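PDB 3QAT: malonyl CoA-acyl carrier protein transacylase from Bartonella henselae, which probably transfers the malonyl group from malonyl-CoA to acyl carrier protein, supplying the extender unit for fatty acid biosynthesis. Local coordinates for residues E135-A140 with G177-V182; A165-G170 with T258-W263; P205-L210 with V254-G259. All coordinates share one frame; numbering follows the deposited sequence. Where two conformers were deposited one is given.

Contact 1 (E135-A140 with G177-V182); sequences EGSMAA and GEAKAV
Glu-135 to Ala-139 meet Gly-177 to Val-182 in a strand-to-helix contact: the end of an antiparallel strand pair, where the chain turns a corner at Gly-177 and enters a helix that packs back on strand 136-142. It lies in the smaller, ferredoxin-like part of the acyltransferase fold, where strand 136-142 is an inner strand, between 196-200 and 172-176. Ser-137 and Gly-177 form the hydrogen-bonded pair, with Ser-137 N donating to Gly-177 O at 3.0 Å and Gly-177 N answering to Ser-137 O at 3.2 Å. Gly-136 and Glu-178 follow as a non-hydrogen-bonded pair, and Gly-136 CA makes a CA-H...O contact with Gly-177 O at 3.2 Å. Glu-178 is the N-cap residue, and beyond it Ala-179 N turns to Glu-135 O at 2.9 Å, arriving 39° above the plane of that carbonyl. A loop carbonyl thus takes up an N-H at the start of the helix. Ser-137 OG stands anti to its own carbonyl carbon (chi1 -64°), which places it 3.5 Å from Ala-179 CB. The hydroxyl is bonded to Pro-201 O and to a water that also donates to Ala-179 O, so a buried polar atom is doubly held. One turn on, Val-182 spreads its two methyls over the strand. Val-182 CG1, anti to the backbone N, rests 3.9 Å from Ala-139 CB, while CG2 sits 3.8 Å from Ser-137 O. Helix 179-191 therefore covers the face bearing Ser-137 and Ala-139, with Leu-199 of strand 196-200 adjoining Ser-137 and Val-182; Met-138 leaves the strand away from the helix and packs on Val-174, Ser-203 and Phe-206, and Glu-178 OE1 reaches back to Leu-161 N, just ahead of strand 162-169.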
loop_
_atom_site.group_PDB
_atom_site.type_symbol
_atom_site.label_atom_id
_atom_site.label_comp_id
_atom_site.label_asym_id
_atom_site.label_seq_id
_atom_site.Cartn_x
_atom_site.Cartn_y
_atom_site.Cartn_z
ATOM N N GLU A 135 2.047 22.984 -3.965
ATOM C CA GLU A 135 3.313 22.838 -4.646
ATOM C C GLU A 135 3.450 21.539 -5.414
ATOM O O GLU A 135 4.170 21.492 -6.407
ATOM C CB GLU A 135 4.459 23.064 -3.694
ATOM C CG GLU A 135 4.530 24.533 -3.354
ATOM C CD GLU A 135 5.533 24.836 -2.302
ATOM O OE1 GLU A 135 6.245 23.906 -1.875
ATOM O OE2 GLU A 135 5.593 26.013 -1.901
ATOM N N GLY A 136 2.732 20.512 -4.963
ATOM C CA GLY A 136 2.813 19.200 -5.603
ATOM C C GLY A 136 1.516 18.821 -6.258
ATOM O O GLY A 136 0.465 19.413 -5.999
ATOM N N SER A 137 1.579 17.806 -7.112
ATOM C CA SER A 137 0.371 17.156 -7.630
ATOM C C SER A 137 0.720 15.724 -7.976
ATOM O O SER A 137 1.903 15.340 -8.023
ATOM C CB SER A 137 -0.117 17.833 -8.930
ATOM O OG SER A 137 -0.514 19.193 -8.733
ATOM N N MET A 138 -0.317 14.941 -8.276
ATOM C CA MET A 138 -0.165 13.611 -8.900
ATOM C C MET A 138 -1.086 13.537 -10.103
ATOM O O MET A 138 -1.903 14.432 -10.308
ATOM C CB MET A 138 -0.492 12.451 -7.920
ATOM C CG MET A 138 0.446 12.427 -6.760
ATOM S SD MET A 138 0.141 10.986 -5.714
ATOM C CE MET A 138 1.285 9.832 -6.443
ATOM N N ALA A 139 -0.930 12.500 -10.933
ATOM C CA ALA A 139 -1.874 12.257 -12.008
ATOM C C ALA A 139 -1.984 10.787 -12.294
ATOM O O ALA A 139 -0.996 10.047 -12.170
ATOM C CB ALA A 139 -1.474 13.014 -13.299
ATOM N N ALA A 140 -3.190 10.355 -12.653
ATOM C CA ALA A 140 -3.428 8.960 -12.963
ATOM C C ALA A 140 -3.528 8.812 -14.468
ATOM O O ALA A 140 -4.404 9.414 -15.098
ATOM C CB ALA A 140 -4.752 8.487 -12.303
ATOM N N GLY A 177 4.965 14.914 -8.629
ATOM C CA GLY A 177 6.043 15.917 -8.598
ATOM C C GLY A 177 5.494 17.314 -8.462
ATOM O O GLY A 177 4.464 17.542 -7.803
ATOM N N GLU A 178 6.193 18.274 -9.066
ATOM C CA GLU A 178 5.764 19.653 -8.919
ATOM C C GLU A 178 4.523 19.949 -9.734
ATOM O O GLU A 178 4.377 19.460 -10.857
ATOM C CB GLU A 178 6.889 20.604 -9.288
ATOM C CG GLU A 178 8.035 20.553 -8.290
ATOM C CD GLU A 178 9.212 21.388 -8.720
ATOM O OE1 GLU A 178 9.822 21.090 -9.773
ATOM O OE2 GLU A 178 9.533 22.350 -7.980
ATOM N N ALA A 179 3.636 20.757 -9.164
ATOM C CA ALA A 179 2.325 20.999 -9.754
ATOM C C ALA A 179 2.311 21.355 -11.250
ATOM O O ALA A 179 1.617 20.702 -12.037
ATOM C CB ALA A 179 1.542 22.023 -8.916
ATOM N N LYS A 180 3.067 22.380 -11.649
ATOM C CA LYS A 180 3.048 22.817 -13.050
ATOM C C LYS A 180 3.554 21.737 -14.013
ATOM O O LYS A 180 2.949 21.513 -15.062
ATOM C CB LYS A 180 3.844 24.120 -13.236
ATOM N N ALA A 181 4.657 21.081 -13.663
ATOM C CA ALA A 181 5.214 20.002 -14.481
ATOM C C ALA A 181 4.221 18.841 -14.617
ATOM O O ALA A 181 4.055 18.286 -15.705
ATOM C CB ALA A 181 6.533 19.504 -13.911
ATOM N N VAL A 182 3.554 18.483 -13.520
ATOM C CA VAL A 182 2.587 17.374 -13.579
ATOM C C VAL A 182 1.367 17.738 -14.442
ATOM O O VAL A 182 0.876 16.914 -15.250
ATOM C CB VAL A 182 2.168 16.909 -12.145
ATOM C CG1 VAL A 182 1.056 15.820 -12.201
ATOM C CG2 VAL A 182 3.387 16.364 -11.366
HETATM O O HOH W 1 -1.082 20.502 -10.972
#

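Contact 2 (A165-G170 with T258-W263); sequences ANDNGG and TGRVRW
Asn-166 and Val-261 stand side by side on one face of a parallel strand pair and point the same way, Asn-166 ND2 lying 3.7 Å from Val-261 CG2. The amide turns back along its own strand, because CG is anti to the carbonyl carbon (chi1 -66°), and Asn-166 ND2 donates to Ala-165 O at 2.9 Å. Val-261 N reaches the same oxygen, Ala-165 O, from the opposite face of the carbonyl plane, at 2.9 Å. Asp-167 N then returns a bond to Val-261 O, 3.0 Å long. Asn-168 ND2 holds the other end of the Asn-166 amide, approaching OD1 in its plane on a lone pair. The Asn-168 amide stands 74° from the Trp-263 indole, with Asn-168 OD1 3.8 Å from Trp-263 CB and hydrogen-bonded to His-97 NE2. Asp-167 lies on the other face, and in the conformer given the Arg-260 side chain runs alongside it. There Asp-167 OD2 and Arg-260 NH1 are 4.0 Å apart, beyond a salt bridge: the carboxylate pairs with Arg-264, the guanidinium with Glu-146 and Glu-265. The chemistry thus differs across the strand pair: charges in a network on the Asp-167 side, and on the Asn-166 side neutral amides, of which Asn-168 bonds His-97 and probably helps to orient it, next to the Ser-98 of a probable nucleophile elbow.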
loop_
_atom_site.group_PDB
_atom_site.type_symbol
_atom_site.label_atom_id
_atom_site.label_comp_id
_atom_site.label_asym_id
_atom_site.label_seq_id
_atom_site.Cartn_x
_atom_site.Cartn_y
_atom_site.Cartn_z
ATOM N N ALA A 165 5.409 7.600 -9.999
ATOM C CA ALA A 165 5.142 7.247 -8.601
ATOM C C ALA A 165 4.697 5.793 -8.444
ATOM O O ALA A 165 5.080 5.124 -7.491
ATOM C CB ALA A 165 4.068 8.174 -8.053
ATOM N N ASN A 166 3.847 5.314 -9.348
ATOM C CA ASN A 166 3.422 3.904 -9.284
ATOM C C ASN A 166 3.480 3.330 -10.696
ATOM O O ASN A 166 3.029 3.985 -11.657
ATOM C CB ASN A 166 1.941 3.714 -8.955
ATOM C CG ASN A 166 1.467 4.156 -7.565
ATOM O OD1 ASN A 166 0.255 4.034 -7.344
ATOM N ND2 ASN A 166 2.340 4.588 -6.622
ATOM N N ASP A 167 3.920 2.090 -10.829
ATOM C CA ASP A 167 3.728 1.335 -12.048
ATOM C C ASP A 167 2.781 0.204 -11.616
ATOM O O ASP A 167 3.222 -0.772 -10.999
ATOM C CB ASP A 167 5.089 0.785 -12.533
ATOM C CG ASP A 167 4.961 -0.149 -13.738
ATOM O OD1 ASP A 167 3.973 -0.051 -14.480
ATOM O OD2 ASP A 167 5.857 -1.003 -13.956
ATOM N N ASN A 168 1.483 0.357 -11.893
ATOM C CA ASN A 168 0.455 -0.520 -11.298
ATOM C C ASN A 168 0.018 -1.740 -12.083
ATOM O O ASN A 168 -0.648 -2.627 -11.534
ATOM C CB ASN A 168 -0.766 0.299 -10.858
ATOM C CG ASN A 168 -0.461 1.132 -9.631
ATOM O OD1 ASN A 168 0.384 0.741 -8.807
ATOM N ND2 ASN A 168 -1.140 2.281 -9.494
ATOM N N GLY A 169 0.441 -1.819 -13.330
ATOM C CA GLY A 169 0.011 -2.913 -14.204
ATOM C C GLY A 169 -1.248 -2.509 -14.955
ATOM O O GLY A 169 -1.869 -1.481 -14.658
ATOM N N GLY A 170 -1.629 -3.311 -15.941
ATOM C CA GLY A 170 -2.825 -3.024 -16.710
ATOM C C GLY A 170 -2.751 -1.708 -17.464
ATOM O O GLY A 170 -3.788 -1.115 -17.778
ATOM N N THR A 258 10.330 8.112 -1.459
ATOM C CA THR A 258 10.613 8.993 -2.593
ATOM C C THR A 258 10.667 8.285 -3.938
ATOM O O THR A 258 10.851 8.952 -4.968
ATOM C CB THR A 258 11.960 9.728 -2.409
ATOM O OG1 THR A 258 12.992 8.771 -2.144
ATOM C CG2 THR A 258 11.847 10.704 -1.275
ATOM N N GLY A 259 10.511 6.962 -3.931
ATOM C CA GLY A 259 10.719 6.159 -5.136
ATOM C C GLY A 259 9.450 5.517 -5.664
ATOM O O GLY A 259 8.399 5.563 -5.017
ATOM N N ARG A 260 9.603 4.892 -6.832
ATOM C CA ARG A 260 8.502 4.257 -7.568
ATOM C C ARG A 260 8.008 2.977 -6.899
ATOM O O ARG A 260 8.799 2.118 -6.488
ATOM C CB ARG A 260 8.953 3.958 -9.001
ATOM C CG ARG A 260 8.037 3.035 -9.819
ATOM C CD ARG A 260 8.559 2.894 -11.260
ATOM N NE ARG A 260 9.905 2.326 -11.298
ATOM C CZ ARG A 260 10.230 1.154 -11.844
ATOM N NH1 ARG A 260 9.309 0.389 -12.440
ATOM N NH2 ARG A 260 11.495 0.752 -11.802
ATOM N N VAL A 261 6.689 2.842 -6.794
ATOM C CA VAL A 261 6.111 1.591 -6.302
ATOM C C VAL A 261 6.032 0.632 -7.497
ATOM O O VAL A 261 5.249 0.850 -8.428
ATOM C CB VAL A 261 4.693 1.810 -5.726
ATOM C CG1 VAL A 261 4.088 0.463 -5.299
ATOM C CG2 VAL A 261 4.784 2.758 -4.518
ATOM N N ARG A 262 6.855 -0.413 -7.478
ATOM C CA ARG A 262 7.020 -1.302 -8.650
ATOM C C ARG A 262 5.993 -2.452 -8.564
ATOM O O ARG A 262 6.356 -3.638 -8.433
ATOM C CB ARG A 262 8.463 -1.827 -8.703
ATOM C CG ARG A 262 9.464 -0.703 -8.972
ATOM C CD ARG A 262 10.880 -1.190 -8.768
ATOM N NE ARG A 262 11.287 -2.119 -9.831
ATOM C CZ ARG A 262 12.499 -2.677 -9.881
ATOM N NH1 ARG A 262 13.388 -2.436 -8.923
ATOM N NH2 ARG A 262 12.826 -3.481 -10.887
ATOM N N TRP A 263 4.701 -2.104 -8.619
ATOM C CA TRP A 263 3.663 -3.098 -8.317
ATOM C C TRP A 263 3.489 -4.132 -9.438
ATOM O O TRP A 263 3.370 -5.339 -9.168
ATOM C CB TRP A 263 2.278 -2.457 -7.946
ATOM C CG TRP A 263 1.386 -3.498 -7.298
ATOM C CD1 TRP A 263 0.271 -4.092 -7.844
ATOM C CD2 TRP A 263 1.576 -4.102 -6.011
ATOM N NE1 TRP A 263 -0.258 -5.012 -6.952
ATOM C CE2 TRP A 263 0.528 -5.040 -5.822
ATOM C CE3 TRP A 263 2.540 -3.937 -4.998
ATOM C CZ2 TRP A 263 0.419 -5.835 -4.656
ATOM C CZ3 TRP A 263 2.428 -4.708 -3.830
ATOM C CH2 TRP A 263 1.372 -5.637 -3.667
#

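Contact 3 (P205-L210 with V254-G259); sequences PFHSAL and VQQVTG
Gln-256 O is gripped from opposite faces of its carbonyl plane, by His-207 ND1 at 2.8 Å and by Gly-259 N of its own helix end. The oxygen lies at the edge of the imidazole, in the ring plane, so this bond, with that of His-207 NE2 to Ser-98 OG, helps to set the rotation of the ring. A second carbonyl, Gly-259 O, is also close to His-207 ND1 at 2.9 Å, but the N-H angle of 123° makes this bond weak. With CG anti to its carbonyl carbon (chi1 -59°), the ring swings from the loop into the end of the helix, where its CE1 meets the side-chain amide of Gln-256. That amide is turned 87° from the ring and packs tightly on it, Gln-256 NE2 lying 3.0 Å from His-207 CE1. It is held there by Arg-123 on OE1 and Asn-237 on NE2. The bond to Ser-98 is consistent with the serine-histidine pair of malonyl transacylases; the Gln-256 carbonyl would then orient the histidine from the second shell. A water above one ring face accepts from His-207 N at 2.8 Å and donates to Val-257 O at 2.7 Å, bridging the two, whose direct bond is long and weak. Farther along, Ser-208 O rests 3.5 Å from Thr-258 CB. Ser-208 OG itself serves the loop, donating to Pro-205 O and accepting from Leu-210 N in an ST turn. The loop leads from strand 196-200 to helix 212-224, whose Ala-214 and Ala-215 meet Val-257 and whose first residue, Gln-212, meets Thr-258; Ala-165 and Asn-166 of strand 162-169 border the His-207 ring, while Ser-176 of strand 172-176 bonds Phe-206 O.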
loop_
_atom_site.group_PDB
_atom_site.type_symbol
_atom_site.label_atom_id
_atom_site.label_comp_id
_atom_site.label_asym_id
_atom_site.label_seq_id
_atom_site.Cartn_x
_atom_site.Cartn_y
_atom_site.Cartn_z
ATOM N N PRO A 205 2.697 15.144 -3.308
ATOM C CA PRO A 205 3.410 14.485 -4.389
ATOM C C PRO A 205 4.077 13.199 -3.887
ATOM O O PRO A 205 5.305 13.122 -3.830
ATOM C CB PRO A 205 4.458 15.527 -4.805
ATOM C CG PRO A 205 4.757 16.246 -3.531
ATOM C CD PRO A 205 3.432 16.338 -2.823
ATOM N N PHE A 206 3.260 12.196 -3.561
ATOM C CA PHE A 206 3.786 10.922 -3.027
ATOM C C PHE A 206 4.743 10.283 -4.036
ATOM O O PHE A 206 4.576 10.402 -5.273
ATOM C CB PHE A 206 2.630 9.919 -2.753
ATOM C CG PHE A 206 1.629 10.368 -1.707
ATOM C CD1 PHE A 206 1.936 10.273 -0.355
ATOM C CD2 PHE A 206 0.372 10.816 -2.078
ATOM C CE1 PHE A 206 1.013 10.659 0.619
ATOM C CE2 PHE A 206 -0.573 11.205 -1.106
ATOM C CZ PHE A 206 -0.246 11.129 0.235
ATOM N N HIS A 207 5.750 9.590 -3.511
ATOM C CA HIS A 207 6.678 8.814 -4.369
ATOM C C HIS A 207 7.366 9.666 -5.406
ATOM O O HIS A 207 7.524 9.260 -6.563
ATOM C CB HIS A 207 5.958 7.591 -4.984
ATOM C CG HIS A 207 5.418 6.706 -3.921
ATOM N ND1 HIS A 207 6.248 6.028 -3.054
ATOM C CD2 HIS A 207 4.152 6.497 -3.487
ATOM C CE1 HIS A 207 5.512 5.414 -2.142
ATOM N NE2 HIS A 207 4.239 5.693 -2.375
ATOM N N SER A 208 7.756 10.856 -4.960
ATOM C CA SER A 208 8.615 11.729 -5.737
ATOM C C SER A 208 9.716 12.237 -4.826
ATOM O O SER A 208 9.642 12.073 -3.603
ATOM C CB SER A 208 7.849 12.915 -6.314
ATOM O OG SER A 208 7.567 13.889 -5.323
ATOM N N ALA A 209 10.727 12.871 -5.425
ATOM C CA ALA A 209 11.848 13.394 -4.627
ATOM C C ALA A 209 11.392 14.474 -3.642
ATOM O O ALA A 209 12.083 14.744 -2.643
ATOM C CB ALA A 209 12.950 13.920 -5.543
ATOM N N LEU A 210 10.241 15.089 -3.903
ATOM C CA LEU A 210 9.670 16.097 -3.012
ATOM C C LEU A 210 9.312 15.556 -1.621
ATOM O O LEU A 210 9.139 16.333 -0.671
ATOM C CB LEU A 210 8.447 16.766 -3.641
ATOM C CG LEU A 210 8.658 17.595 -4.912
ATOM C CD1 LEU A 210 7.312 18.043 -5.432
ATOM C CD2 LEU A 210 9.511 18.815 -4.632
ATOM N N VAL A 254 12.583 3.426 3.770
ATOM C CA VAL A 254 12.959 4.830 3.622
ATOM C C VAL A 254 13.044 5.224 2.135
ATOM O O VAL A 254 12.502 6.271 1.711
ATOM C CB VAL A 254 14.287 5.129 4.374
ATOM C CG1 VAL A 254 14.762 6.550 4.081
ATOM C CG2 VAL A 254 14.115 4.941 5.895
ATOM N N GLN A 255 13.723 4.390 1.341
ATOM C CA GLN A 255 13.849 4.628 -0.098
ATOM C C GLN A 255 12.483 4.662 -0.794
ATOM O O GLN A 255 12.266 5.429 -1.747
ATOM C CB GLN A 255 14.696 3.531 -0.733
ATOM C CG GLN A 255 16.156 3.536 -0.308
ATOM C CD GLN A 255 16.883 2.284 -0.787
ATOM O OE1 GLN A 255 16.731 1.864 -1.939
ATOM N NE2 GLN A 255 17.660 1.676 0.097
ATOM N N GLN A 256 11.572 3.825 -0.298
ATOM C CA GLN A 256 10.226 3.711 -0.864
ATOM C C GLN A 256 9.476 5.056 -0.876
ATOM O O GLN A 256 8.722 5.362 -1.816
ATOM C CB GLN A 256 9.459 2.643 -0.066
ATOM C CG GLN A 256 8.215 2.092 -0.752
ATOM C CD GLN A 256 7.011 2.955 -0.553
ATOM O OE1 GLN A 256 7.039 3.940 0.200
ATOM N NE2 GLN A 256 5.933 2.608 -1.253
ATOM N N VAL A 257 9.697 5.869 0.146
ATOM C CA VAL A 257 8.946 7.120 0.296
ATOM C C VAL A 257 9.117 8.053 -0.905
ATOM O O VAL A 257 8.164 8.700 -1.312
ATOM C CB VAL A 257 9.369 7.817 1.618
ATOM C CG1 VAL A 257 8.827 9.240 1.728
ATOM C CG2 VAL A 257 8.925 6.935 2.817
ATOM N N THR A 258 10.330 8.112 -1.459
ATOM C CA THR A 258 10.613 8.993 -2.593
ATOM C C THR A 258 10.667 8.285 -3.938
ATOM O O THR A 258 10.851 8.952 -4.968
ATOM C CB THR A 258 11.960 9.728 -2.409
ATOM O OG1 THR A 258 12.992 8.771 -2.144
ATOM C CG2 THR A 258 11.847 10.704 -1.275
ATOM N N GLY A 259 10.511 6.962 -3.931
ATOM C CA GLY A 259 10.719 6.159 -5.136
ATOM C C GLY A 259 9.450 5.517 -5.664
ATOM O O GLY A 259 8.399 5.563 -5.017
HETATM O O HOH W 2 5.506 8.930 -0.764
#

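Overall arrangement
The centre of contact 1 lies about 20 Å from the centre of the chain, those of contacts 2 and 3 about 11 and 13 Å, yet contact 1 is the more buried and the other two only partly so. Contacts 1 and 2 both reach the same mixed sheet, one at an inner strand and one at its outermost strand. Contacts 2 and 3 share Thr-258 and Gly-259, where helix 246-258 passes into strand 261-262. The thioether end of Met-138 joins all three, packing on Ala-165 and Phe-206 O. Backbone pairing and methyl packing dominate contact 1; contacts 2 and 3 bring amides and the His-207 imidazole near Ser-98, the probable nucleophile, and contact 2 adds charged side chains on its Asp-167 side.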